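Local coordinates for protein alanine racemase (Enterococcus faecalis, PDB 3E6E) that belongs to the alanine racemase family, joining a TIM-barrel domain to a beta-rich C-terminal domain, and binds D-[3-hydroxy-2-methyl-5-phosphonooxymethyl-pyridin-4-ylmethyl]-N,O-cycloserylamide, at residues 9-14 with 247-252; 16-21 with 225-230; 33-38 with 58-63; 209-214 with 239-244. The protein carries 1 engineered substitution. One frame throughout, in Å; residues are numbered along the deposited sequence.

Contact 1. Residues 9-14 with 247-252; sequences TRLHID and LRLTSE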
loop_
_atom_site.group_PDB
_atom_site.type_symbol
_atom_site.label_atom_id
_atom_site.label_comp_id
_atom_site.label_asym_id
_atom_site.label_seq_id
_atom_site.Cartn_x
_atom_site.Cartn_y
_atom_site.Cartn_z
ATOM N N THR A 9 -2.771 -15.186 5.662
ATOM C CA THR A 9 -1.853 -14.071 5.855
ATOM C C THR A 9 -2.534 -13.029 6.732
ATOM O O THR A 9 -3.478 -12.369 6.295
ATOM C CB THR A 9 -1.459 -13.425 4.524
ATOM O OG1 THR A 9 -0.934 -14.431 3.651
ATOM C CG2 THR A 9 -0.387 -12.364 4.741
ATOM N N ARG A 10 -2.042 -12.878 7.962
ATOM C CA ARG A 10 -2.620 -11.933 8.923
ATOM C C ARG A 10 -1.655 -10.916 9.535
ATOM O O ARG A 10 -0.443 -11.154 9.649
ATOM C CB ARG A 10 -3.285 -12.694 10.068
ATOM C CG ARG A 10 -4.385 -13.625 9.625
ATOM C CD ARG A 10 -5.231 -14.082 10.810
ATOM N NE ARG A 10 -6.462 -14.739 10.380
ATOM C CZ ARG A 10 -7.215 -14.314 9.366
ATOM N NH1 ARG A 10 -6.860 -13.238 8.673
ATOM N NH2 ARG A 10 -8.326 -14.958 9.042
ATOM N N LEU A 11 -2.219 -9.789 9.962
ATOM C CA LEU A 11 -1.446 -8.707 10.586
ATOM C C LEU A 11 -1.932 -8.540 12.045
ATOM O O LEU A 11 -2.926 -7.869 12.291
ATOM C CB LEU A 11 -1.668 -7.423 9.766
ATOM C CG LEU A 11 -0.624 -6.310 9.627
ATOM C CD1 LEU A 11 0.778 -6.856 9.394
ATOM C CD2 LEU A 11 -1.050 -5.430 8.459
ATOM N N HIS A 12 -1.242 -9.165 13.000
ATOM C CA HIS A 12 -1.635 -9.097 14.418
ATOM C C HIS A 12 -1.217 -7.839 15.151
ATOM O O HIS A 12 -0.028 -7.533 15.280
ATOM C CB HIS A 12 -1.095 -10.296 15.193
ATOM C CG HIS A 12 -1.676 -11.601 14.755
ATOM N ND1 HIS A 12 -1.132 -12.352 13.733
ATOM C CD2 HIS A 12 -2.786 -12.265 15.163
ATOM C CE1 HIS A 12 -1.884 -13.421 13.530
ATOM N NE2 HIS A 12 -2.894 -13.391 14.383
ATOM N N ILE A 13 -2.203 -7.122 15.666
ATOM C CA ILE A 13 -1.931 -5.891 16.375
ATOM C C ILE A 13 -2.108 -6.092 17.869
ATOM O O ILE A 13 -3.041 -6.755 18.306
ATOM C CB ILE A 13 -2.841 -4.789 15.829
ATOM C CG1 ILE A 13 -2.398 -4.479 14.396
ATOM C CG2 ILE A 13 -2.785 -3.554 16.720
ATOM C CD1 ILE A 13 -3.373 -3.690 13.575
ATOM N N ASP A 14 -1.183 -5.541 18.646
ATOM C CA ASP A 14 -1.208 -5.662 20.106
ATOM C C ASP A 14 -1.622 -4.319 20.704
ATOM O O ASP A 14 -0.784 -3.432 20.909
ATOM C CB ASP A 14 0.185 -6.056 20.604
ATOM C CG ASP A 14 0.234 -6.328 22.098
ATOM O OD1 ASP A 14 1.350 -6.536 22.619
ATOM O OD2 ASP A 14 -0.826 -6.349 22.758
ATOM N N LEU A 247 2.912 -3.961 16.286
ATOM C CA LEU A 247 2.655 -4.602 15.001
ATOM C C LEU A 247 3.282 -5.987 14.964
ATOM O O LEU A 247 4.321 -6.216 15.572
ATOM C CB LEU A 247 3.254 -3.748 13.885
ATOM C CG LEU A 247 2.851 -3.884 12.420
ATOM C CD1 LEU A 247 2.784 -5.340 12.018
ATOM C CD2 LEU A 247 1.535 -3.197 12.198
ATOM N N ARG A 248 2.645 -6.897 14.227
ATOM C CA ARG A 248 3.105 -8.278 14.062
ATOM C C ARG A 248 2.531 -8.809 12.746
ATOM O O ARG A 248 1.371 -8.544 12.407
ATOM C CB ARG A 248 2.624 -9.125 15.235
ATOM C CG ARG A 248 3.533 -10.263 15.570
ATOM C CD ARG A 248 3.131 -10.922 16.882
ATOM N NE ARG A 248 4.012 -12.056 17.155
ATOM C CZ ARG A 248 4.019 -13.195 16.461
ATOM N NH1 ARG A 248 3.177 -13.372 15.455
ATOM N NH2 ARG A 248 4.898 -14.144 16.755
ATOM N N LEU A 249 3.333 -9.552 11.996
ATOM C CA LEU A 249 2.867 -10.064 10.708
ATOM C C LEU A 249 3.171 -11.538 10.498
ATOM O O LEU A 249 4.332 -11.963 10.573
ATOM C CB LEU A 249 3.503 -9.255 9.587
ATOM C CG LEU A 249 3.295 -9.698 8.148
ATOM C CD1 LEU A 249 1.833 -9.527 7.724
ATOM C CD2 LEU A 249 4.191 -8.846 7.276
ATOM N N THR A 250 2.129 -12.317 10.212
ATOM C CA THR A 250 2.288 -13.754 9.996
ATOM C C THR A 250 1.550 -14.249 8.772
ATOM O O THR A 250 0.748 -13.537 8.162
ATOM C CB THR A 250 1.751 -14.580 11.187
ATOM O OG1 THR A 250 0.421 -14.141 11.498
ATOM C CG2 THR A 250 2.654 -14.460 12.411
ATOM N N SER A 251 1.833 -15.495 8.424
ATOM C CA SER A 251 1.183 -16.158 7.304
ATOM C C SER A 251 1.499 -17.626 7.519
ATOM O O SER A 251 1.832 -18.026 8.639
ATOM C CB SER A 251 1.764 -15.682 5.974
ATOM O OG SER A 251 0.969 -16.133 4.887
ATOM N N GLU A 252 1.395 -18.435 6.473
ATOM C CA GLU A 252 1.720 -19.850 6.616
ATOM C C GLU A 252 1.963 -20.541 5.287
ATOM O O GLU A 252 1.459 -20.119 4.248
ATOM C CB GLU A 252 0.618 -20.586 7.398
ATOM C CG GLU A 252 -0.682 -20.807 6.653
ATOM C CD GLU A 252 -1.782 -21.361 7.559
ATOM O OE1 GLU A 252 -2.779 -21.921 7.043
ATOM O OE2 GLU A 252 -1.651 -21.229 8.794
#
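H12, L11 and L247 lose the most surface where strand 10-12 lies antiparallel beside strand 249-252, their directions 147° apart. The imidazole of H12, with CG anti to the carbonyl carbon and beside the backbone N, lies at about a right angle to the side chain of T250 and presents its edge to it: CE1 of H12 comes within 3.2 Å of T250 OG1, which sits in the plane of the ring. H12 CB rests on R248 CB, 3.9 Å away, at a partly exposed margin that suits a polar ring and a long charged chain.

L11 faces the buried side. Its CD1 methyl pushes between two leucines, 3.3 Å from L249 CD1 and 3.6 Å from L247 CD1. In both partners CG stands anti to the backbone N, and the forked leucine ends bring methyls together across the strands.

The backbone is best held at the pair R10 and T250. T250 N gives a nearly straight bond (169°) to R10 O at 2.9 Å, almost along the C=O axis, whereas R10 N approaches T250 O from above the carbonyl plane. S251 OG donates to T9 OG1 at 2.8 Å, and T9 OG1 is also bonded to P283 O, so this buried hydroxyl is gripped twice. R10 turns its guanidinium outward to a salt bridge with E369 of strand 368-369.

By H12 the ladder weakens, its N to R248 O bond being weak (115°); strand 10-12 is therefore held to the sheet of the C-terminal domain mainly by the bonds at R10 and the leucine packing.

Contact 2. Residues 16-21 with 225-230; sequences QAITEN and VAMYGL. With DCS (D-[3-hydroxy-2-methyl-5-phosphonooxymethyl-pyridin-4-ylmethyl]-N,O-cycloserylamide), chain D.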
loop_
_atom_site.group_PDB
_atom_site.type_symbol
_atom_site.label_atom_id
_atom_site.label_comp_id
_atom_site.label_asym_id
_atom_site.label_seq_id
_atom_site.Cartn_x
_atom_site.Cartn_y
_atom_site.Cartn_z
ATOM N N GLN A 16 -2.739 -3.621 23.786
ATOM C CA GLN A 16 -2.203 -3.463 25.139
ATOM C C GLN A 16 -0.875 -2.717 25.069
ATOM O O GLN A 16 -0.594 -1.848 25.893
ATOM C CB GLN A 16 -1.964 -4.831 25.794
ATOM C CG GLN A 16 -3.184 -5.764 25.857
ATOM C CD GLN A 16 -2.809 -7.252 26.050
ATOM O OE1 GLN A 16 -2.136 -7.628 27.023
ATOM N NE2 GLN A 16 -3.252 -8.097 25.115
ATOM N N ALA A 17 -0.059 -3.071 24.080
ATOM C CA ALA A 17 1.248 -2.448 23.898
ATOM C C ALA A 17 1.161 -0.946 23.586
ATOM O O ALA A 17 1.953 -0.158 24.120
ATOM C CB ALA A 17 2.018 -3.173 22.798
ATOM N N ILE A 18 0.217 -0.553 22.727
ATOM C CA ILE A 18 0.033 0.863 22.381
ATOM C C ILE A 18 -0.303 1.639 23.679
ATOM O O ILE A 18 0.256 2.709 23.952
ATOM C CB ILE A 18 -1.110 1.039 21.334
ATOM C CG1 ILE A 18 -0.760 0.293 20.050
ATOM C CG2 ILE A 18 -1.321 2.508 20.999
ATOM C CD1 ILE A 18 -1.821 0.405 19.013
ATOM N N THR A 19 -1.201 1.070 24.479
ATOM C CA THR A 19 -1.601 1.651 25.757
ATOM C C THR A 19 -0.362 1.868 26.631
ATOM O O THR A 19 -0.150 2.937 27.206
ATOM C CB THR A 19 -2.544 0.690 26.559
ATOM O OG1 THR A 19 -3.756 0.450 25.835
ATOM C CG2 THR A 19 -2.876 1.292 27.919
ATOM N N GLU A 20 0.447 0.823 26.739
ATOM C CA GLU A 20 1.645 0.853 27.561
ATOM C C GLU A 20 2.677 1.846 27.052
ATOM O O GLU A 20 3.359 2.498 27.842
ATOM C CB GLU A 20 2.225 -0.564 27.647
ATOM C CG GLU A 20 3.612 -0.666 28.249
ATOM C CD GLU A 20 4.118 -2.104 28.271
ATOM O OE1 GLU A 20 5.352 -2.292 28.443
ATOM O OE2 GLU A 20 3.280 -3.039 28.122
ATOM N N ASN A 21 2.801 1.968 25.737
ATOM C CA ASN A 21 3.765 2.915 25.193
ATOM C C ASN A 21 3.268 4.321 25.552
ATOM O O ASN A 21 4.055 5.221 25.886
ATOM C CB ASN A 21 3.875 2.759 23.671
ATOM C CG ASN A 21 4.457 1.416 23.252
ATOM O OD1 ASN A 21 4.367 1.029 22.086
ATOM N ND2 ASN A 21 5.063 0.704 24.195
ATOM N N VAL A 225 4.685 7.590 16.128
ATOM C CA VAL A 225 5.365 6.303 15.987
ATOM C C VAL A 225 5.760 5.569 17.248
ATOM O O VAL A 225 5.724 4.332 17.285
ATOM C CB VAL A 225 6.629 6.434 15.134
ATOM C CG1 VAL A 225 6.246 6.769 13.746
ATOM C CG2 VAL A 225 7.537 7.477 15.716
ATOM N N ALA A 226 6.156 6.308 18.272
ATOM C CA ALA A 226 6.560 5.657 19.493
ATOM C C ALA A 226 5.394 4.952 20.173
ATOM O O ALA A 226 5.595 3.954 20.857
ATOM C CB ALA A 226 7.192 6.651 20.429
ATOM N N MET A 227 4.170 5.437 19.990
ATOM C CA MET A 227 3.061 4.763 20.663
ATOM C C MET A 227 2.760 3.415 20.014
ATOM O O MET A 227 1.889 2.671 20.465
ATOM C CB MET A 227 1.803 5.653 20.729
ATOM C CG MET A 227 1.075 5.931 19.447
ATOM S SD MET A 227 -0.309 7.096 19.798
ATOM C CE MET A 227 -1.203 7.054 18.202
ATOM N N TYR A 228 3.514 3.107 18.961
ATOM C CA TYR A 228 3.378 1.847 18.241
ATOM C C TYR A 228 4.608 0.974 18.519
ATOM O O TYR A 228 4.740 -0.121 17.978
ATOM C CB TYR A 228 3.242 2.113 16.746
ATOM C CG TYR A 228 2.077 3.013 16.383
ATOM C CD1 TYR A 228 0.761 2.554 16.436
ATOM C CD2 TYR A 228 2.295 4.334 15.983
ATOM C CE1 TYR A 228 -0.309 3.389 16.099
ATOM C CE2 TYR A 228 1.232 5.181 15.645
ATOM C CZ TYR A 228 -0.065 4.706 15.703
ATOM O OH TYR A 228 -1.103 5.550 15.355
ATOM N N GLY A 229 5.498 1.478 19.368
ATOM C CA GLY A 229 6.700 0.752 19.744
ATOM C C GLY A 229 7.871 0.796 18.776
ATOM O O GLY A 229 8.721 -0.103 18.786
ATOM N N LEU A 230 7.944 1.831 17.947
ATOM C CA LEU A 230 9.024 1.911 16.982
ATOM C C LEU A 230 9.940 3.092 17.212
ATOM O O LEU A 230 9.489 4.237 17.297
ATOM C CB LEU A 230 8.440 1.960 15.576
ATOM C CG LEU A 230 7.476 0.799 15.314
ATOM C CD1 LEU A 230 6.809 0.969 13.976
ATOM C CD2 LEU A 230 8.235 -0.518 15.393
HETATM N N1 DCS D . 2.860 16.322 14.246
HETATM C C2 DCS D . 2.767 16.617 12.846
HETATM C C2A DCS D . 2.434 18.014 12.359
HETATM C C3 DCS D . 3.001 15.568 11.949
HETATM O O3 DCS D . 2.930 15.759 10.613
HETATM C C4 DCS D . 3.319 14.251 12.478
HETATM C C4A DCS D . 3.582 13.108 11.518
HETATM C C5 DCS D . 3.390 14.060 13.929
HETATM C C6 DCS D . 3.157 15.094 14.765
HETATM C C5A DCS D . 3.719 12.736 14.572
HETATM O O4P DCS D . 5.076 12.404 14.263
HETATM P P DCS D . 5.835 11.089 14.743
HETATM O O1P DCS D . 5.858 11.130 16.192
HETATM O O2P DCS D . 5.122 9.921 14.235
HETATM O O3P DCS D . 7.192 11.147 14.209
HETATM N N DCS D . 4.733 13.454 10.590
HETATM C CA DCS D . 5.164 12.549 9.609
HETATM C C DCS D . 4.894 12.651 8.212
HETATM O O DCS D . 4.146 13.620 7.611
HETATM N ND DCS D . 5.488 11.656 7.599
HETATM O OG DCS D . 6.143 10.889 8.540
HETATM C CB DCS D . 5.941 11.435 9.758
#
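Residues 16-21 form a stretch of helix that meets a 3-10 turn, 225-228, most closely at N21 and M227, whose CA atoms are 4.9 Å apart. I18 takes the middle of the contact: its CA lies 3.2 Å from M227 O in a CA-H...O contact, and its CG2, anti to the backbone N, comes within 3.3 Å of the same oxygen. The extended arm of I18 ends in CD1, 4.2 Å from Y228 CD1, an apolar reach suited to a buried helix face. N21 points its CB at the turn, 3.7 Å from M227 CA, and is short enough to lie against bare backbone. G229 closes the turn at a phi of 81°, which glycine adopts easily. M227 CG covers one face of the Y228 ring near its rim.

At the other end of the turn, V225 N donates an almost straight bond (164°) to DCS O2P at 3.0 Å, while both its methyls lie to one side of that oxygen. S207 N and Y356 OH bind the ligand too.

Helix 15-28 backs the loop that follows strand 220-223, with I18 also touching S51 and A54 of helix 48-56 and Y228 stacked with Y44 and H46.

Contact 3. Residues 33-38 with 58-63; sequences TALFAV and GGATGF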
loop_
_atom_site.group_PDB
_atom_site.type_symbol
_atom_site.label_atom_id
_atom_site.label_comp_id
_atom_site.label_asym_id
_atom_site.label_seq_id
_atom_site.Cartn_x
_atom_site.Cartn_y
_atom_site.Cartn_z
ATOM N N THR A 33 1.324 18.613 31.137
ATOM C CA THR A 33 1.266 18.487 29.686
ATOM C C THR A 33 0.229 17.473 29.213
ATOM O O THR A 33 -0.128 16.548 29.935
ATOM C CB THR A 33 2.638 18.070 29.149
ATOM O OG1 THR A 33 3.639 18.949 29.678
ATOM C CG2 THR A 33 2.662 18.142 27.641
ATOM N N ALA A 34 -0.254 17.655 27.991
ATOM C CA ALA A 34 -1.240 16.744 27.435
ATOM C C ALA A 34 -0.675 15.895 26.287
ATOM O O ALA A 34 0.174 16.338 25.501
ATOM C CB ALA A 34 -2.460 17.518 26.961
ATOM N N LEU A 35 -1.171 14.669 26.194
ATOM C CA LEU A 35 -0.715 13.760 25.162
ATOM C C LEU A 35 -1.776 13.579 24.105
ATOM O O LEU A 35 -2.882 13.115 24.385
ATOM C CB LEU A 35 -0.362 12.402 25.773
ATOM C CG LEU A 35 0.215 11.329 24.843
ATOM C CD1 LEU A 35 -0.806 10.891 23.808
ATOM C CD2 LEU A 35 1.428 11.887 24.154
ATOM N N PHE A 36 -1.448 13.975 22.887
ATOM C CA PHE A 36 -2.372 13.794 21.797
ATOM C C PHE A 36 -1.790 12.645 21.004
ATOM O O PHE A 36 -0.569 12.568 20.803
ATOM C CB PHE A 36 -2.481 15.063 20.945
ATOM C CG PHE A 36 -3.633 15.955 21.327
ATOM C CD1 PHE A 36 -3.886 16.260 22.662
ATOM C CD2 PHE A 36 -4.457 16.505 20.354
ATOM C CE1 PHE A 36 -4.937 17.096 23.020
ATOM C CE2 PHE A 36 -5.515 17.346 20.705
ATOM C CZ PHE A 36 -5.752 17.639 22.042
ATOM N N ALA A 37 -2.665 11.739 20.582
ATOM C CA ALA A 37 -2.256 10.577 19.808
ATOM C C ALA A 37 -2.600 10.752 18.336
ATOM O O ALA A 37 -3.769 10.824 17.962
ATOM C CB ALA A 37 -2.931 9.323 20.361
ATOM N N VAL A 38 -1.573 10.846 17.502
ATOM C CA VAL A 38 -1.787 10.988 16.067
ATOM C C VAL A 38 -2.003 9.578 15.531
ATOM O O VAL A 38 -1.144 8.709 15.699
ATOM C CB VAL A 38 -0.571 11.665 15.393
ATOM C CG1 VAL A 38 0.693 11.267 16.093
ATOM C CG2 VAL A 38 -0.502 11.288 13.933
ATOM N N GLY A 58 -4.787 4.776 27.602
ATOM C CA GLY A 58 -3.388 4.892 27.966
ATOM C C GLY A 58 -3.104 6.258 28.583
ATOM O O GLY A 58 -2.082 6.454 29.249
ATOM N N GLY A 59 -4.005 7.212 28.363
ATOM C CA GLY A 59 -3.812 8.529 28.931
ATOM C C GLY A 59 -3.980 9.657 27.943
ATOM O O GLY A 59 -3.861 10.824 28.314
ATOM N N ALA A 60 -4.259 9.329 26.689
ATOM C CA ALA A 60 -4.442 10.349 25.675
ATOM C C ALA A 60 -5.716 11.148 25.945
ATOM O O ALA A 60 -6.688 10.623 26.498
ATOM C CB ALA A 60 -4.514 9.707 24.309
ATOM N N THR A 61 -5.712 12.419 25.558
ATOM C CA THR A 61 -6.883 13.269 25.770
ATOM C C THR A 61 -7.183 14.085 24.526
ATOM O O THR A 61 -7.885 15.089 24.587
ATOM C CB THR A 61 -6.676 14.219 26.976
ATOM O OG1 THR A 61 -5.542 15.065 26.742
ATOM C CG2 THR A 61 -6.438 13.413 28.244
ATOM N N GLY A 62 -6.652 13.627 23.395
ATOM C CA GLY A 62 -6.862 14.306 22.122
ATOM C C GLY A 62 -6.299 13.499 20.958
ATOM O O GLY A 62 -5.493 12.583 21.174
ATOM N N PHE A 63 -6.699 13.844 19.730
ATOM C CA PHE A 63 -6.240 13.118 18.543
ATOM C C PHE A 63 -5.845 13.946 17.323
ATOM O O PHE A 63 -6.486 14.950 16.998
ATOM C CB PHE A 63 -7.304 12.106 18.120
ATOM C CG PHE A 63 -7.693 11.178 19.206
ATOM C CD1 PHE A 63 -8.742 11.495 20.061
ATOM C CD2 PHE A 63 -6.959 10.019 19.436
ATOM C CE1 PHE A 63 -9.059 10.669 21.146
ATOM C CE2 PHE A 63 -7.258 9.187 20.509
ATOM C CZ PHE A 63 -8.314 9.514 21.370
#
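The tight part of this contact is the phenyl ring of F36 laid flat upon G62. The CA of G62 sits over the centre of the F36 ring, 3.3 Å from its centroid and only 5° off the normal, a CH-pi contact that depends on glycine having no side chain beneath the ring. Beside it A37 N bonds to G62 O at 3.0 Å, coming from above the carbonyl plane. On the other face A37 CB lies 4.2 Å from F63 CD2 and about as close to A60 CB; A37 and A60, both small, lie against A55 of helix 48-56, while F63 rests on A52.

The looser side is toward exposed T61. There T61 OG1 lies 3.9 Å from A34 CB, although T61 N gives a nearly straight bond (164°) to L35 O at 3.1 Å, almost along its C=O axis. G59 ends the helix in a Schellman motif, at a positive phi that suits glycine.

Strands 34-38 and 62-65, linked through helix 48-56, make a parallel beta-alpha-beta crossover of the TIM barrel. Since G62 presents bare backbone, the F36 ring can close onto it, leaving an uncharged pairing of backbone bonds and apolar surfaces.

Contact 4. Residues 209-214 with 239-244; sequences TALWHP and PSYALK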
loop_
_atom_site.group_PDB
_atom_site.type_symbol
_atom_site.label_atom_id
_atom_site.label_comp_id
_atom_site.label_asym_id
_atom_site.label_seq_id
_atom_site.Cartn_x
_atom_site.Cartn_y
_atom_site.Cartn_z
ATOM N N THR A 209 11.151 14.382 19.378
ATOM C CA THR A 209 11.418 15.485 20.312
ATOM C C THR A 209 11.081 15.129 21.750
ATOM O O THR A 209 11.851 15.437 22.652
ATOM C CB THR A 209 10.662 16.813 19.936
ATOM O OG1 THR A 209 9.412 16.870 20.620
ATOM C CG2 THR A 209 10.404 16.905 18.436
ATOM N N ALA A 210 9.948 14.459 21.954
ATOM C CA ALA A 210 9.519 14.063 23.293
ATOM C C ALA A 210 10.515 13.135 23.971
ATOM O O ALA A 210 10.816 13.276 25.154
ATOM C CB ALA A 210 8.153 13.392 23.230
ATOM N N LEU A 211 11.022 12.172 23.217
ATOM C CA LEU A 211 11.974 11.236 23.772
ATOM C C LEU A 211 13.308 11.895 24.097
ATOM O O LEU A 211 13.739 11.897 25.251
ATOM C CB LEU A 211 12.178 10.080 22.793
ATOM C CG LEU A 211 10.946 9.187 22.580
ATOM C CD1 LEU A 211 11.191 8.251 21.430
ATOM C CD2 LEU A 211 10.638 8.404 23.851
ATOM N N TRP A 212 13.940 12.491 23.091
ATOM C CA TRP A 212 15.264 13.103 23.261
ATOM C C TRP A 212 15.396 14.595 23.597
ATOM O O TRP A 212 16.479 15.051 23.960
ATOM C CB TRP A 212 16.101 12.783 22.020
ATOM C CG TRP A 212 16.209 11.303 21.782
ATOM C CD1 TRP A 212 16.894 10.396 22.542
ATOM C CD2 TRP A 212 15.551 10.550 20.759
ATOM N NE1 TRP A 212 16.699 9.119 22.053
ATOM C CE2 TRP A 212 15.879 9.187 20.960
ATOM C CE3 TRP A 212 14.712 10.891 19.693
ATOM C CZ2 TRP A 212 15.400 8.173 20.135
ATOM C CZ3 TRP A 212 14.230 9.874 18.868
ATOM C CH2 TRP A 212 14.580 8.533 19.098
ATOM N N HIS A 213 14.314 15.357 23.480
ATOM C CA HIS A 213 14.345 16.789 23.792
ATOM C C HIS A 213 13.179 17.110 24.727
ATOM O O HIS A 213 12.404 18.031 24.484
ATOM C CB HIS A 213 14.195 17.605 22.510
ATOM C CG HIS A 213 15.360 17.508 21.582
ATOM N ND1 HIS A 213 15.270 16.929 20.337
ATOM C CD2 HIS A 213 16.625 17.974 21.690
ATOM C CE1 HIS A 213 16.428 17.048 19.712
ATOM N NE2 HIS A 213 17.268 17.680 20.512
ATOM N N PRO A 214 13.055 16.354 25.823
ATOM C CA PRO A 214 11.981 16.532 26.799
ATOM C C PRO A 214 11.845 17.909 27.449
ATOM O O PRO A 214 10.809 18.199 28.043
ATOM C CB PRO A 214 12.270 15.430 27.817
ATOM C CG PRO A 214 13.754 15.403 27.835
ATOM C CD PRO A 214 14.091 15.456 26.361
ATOM N N PRO A 239 15.851 4.955 22.581
ATOM C CA PRO A 239 14.704 5.628 23.186
ATOM C C PRO A 239 14.935 5.850 24.661
ATOM O O PRO A 239 15.783 5.207 25.261
ATOM C CB PRO A 239 13.569 4.673 22.900
ATOM C CG PRO A 239 13.932 4.205 21.529
ATOM C CD PRO A 239 15.400 3.878 21.688
ATOM N N SER A 240 14.179 6.772 25.240
ATOM C CA SER A 240 14.326 7.099 26.649
ATOM C C SER A 240 13.579 6.143 27.577
ATOM O O SER A 240 13.582 6.309 28.800
ATOM C CB SER A 240 13.871 8.538 26.863
ATOM O OG SER A 240 14.623 9.386 26.013
ATOM N N TYR A 241 12.934 5.147 26.979
ATOM C CA TYR A 241 12.203 4.125 27.717
ATOM C C TYR A 241 11.849 2.984 26.761
ATOM O O TYR A 241 11.788 3.174 25.543
ATOM C CB TYR A 241 10.949 4.722 28.371
ATOM C CG TYR A 241 9.814 5.069 27.430
ATOM C CD1 TYR A 241 8.868 4.114 27.064
ATOM C CD2 TYR A 241 9.681 6.358 26.907
ATOM C CE1 TYR A 241 7.819 4.435 26.203
ATOM C CE2 TYR A 241 8.639 6.685 26.046
ATOM C CZ TYR A 241 7.714 5.722 25.701
ATOM O OH TYR A 241 6.682 6.030 24.854
ATOM N N ALA A 242 11.633 1.799 27.324
ATOM C CA ALA A 242 11.316 0.597 26.560
ATOM C C ALA A 242 10.074 0.711 25.709
ATOM O O ALA A 242 8.965 0.753 26.235
ATOM C CB ALA A 242 11.163 -0.568 27.496
ATOM N N LEU A 243 10.263 0.756 24.394
ATOM C CA LEU A 243 9.145 0.830 23.460
ATOM C C LEU A 243 8.791 -0.616 23.144
ATOM O O LEU A 243 9.681 -1.441 22.967
ATOM C CB LEU A 243 9.555 1.560 22.174
ATOM C CG LEU A 243 9.821 3.067 22.265
ATOM C CD1 LEU A 243 10.380 3.577 20.937
ATOM C CD2 LEU A 243 8.521 3.793 22.635
ATOM N N LYS A 244 7.500 -0.930 23.092
ATOM C CA LYS A 244 7.068 -2.295 22.814
ATOM C C LYS A 244 6.321 -2.360 21.492
ATOM O O LYS A 244 5.204 -1.849 21.364
ATOM C CB LYS A 244 6.172 -2.807 23.941
ATOM C CG LYS A 244 5.487 -4.141 23.637
ATOM C CD LYS A 244 4.406 -4.472 24.673
ATOM C CE LYS A 244 4.990 -4.813 26.036
ATOM N NZ LYS A 244 5.617 -6.167 26.034
#
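S240 OG is held by one hydrogen bond across the contact, giving its proton to L211 O at 2.8 Å. The hydroxyl comes from well above the carbonyl plane, 62° out of it, and it gets there because OG stands anti to its own carbonyl carbon, beside the backbone N. Serine suits the place: its short arm reaches a carbonyl in the last turn of helix 207-212, just before H213 leaves helical geometry.

L211 buries the most surface here. Its chain, with CG beside the backbone N, sends CD2 to the ring of Y241, 3.4 Å from CE2, and the two side chains cross at about a right angle. Y241 carries its ring in the crowded position between N and carbonyl carbon (chi1 72°), and its hydroxyl bonds to that of Y223.

In the TIM barrel, helix 207-212 follows strand 201-203, while residues 239-244 belong to the long connection from strand 220-223 to the C-terminal domain, so the contact lashes this connection to a barrel helix.

W212, partly exposed, completes the contact against P239. L211 CB lies over the centre of its indole, 3.9 Å above the plane, and W212 CZ2 approaches P239 CA obliquely at 4.0 Å, a broad aromatic against a rigid proline. The indole NE1 bonds to A238 O, one residue before P239. S240 and Y241 also touch helix 15-28, at R28 and K24.

Contacts 1, 2 and 3 are buried, whereas contact 4 is a surface contact. Contacts 1 and 3 are both strand pairings, but contact 1 is antiparallel and joins the N-terminal strand to the C-terminal domain, while contact 3 is parallel and lies within the barrel. Contact 2 is mainly close packing against a turn whose first amide binds the ligand; contact 4 has a single side-chain bond. Contacts 2 and 3 meet where Y228 OH probably bonds to V38 O and M227 packs on A37. The loop 239-244 of contact 4 also rests on helix 15-28 of contact 2, where N21 O probably bonds to Y241 OH and A17 packs on K244.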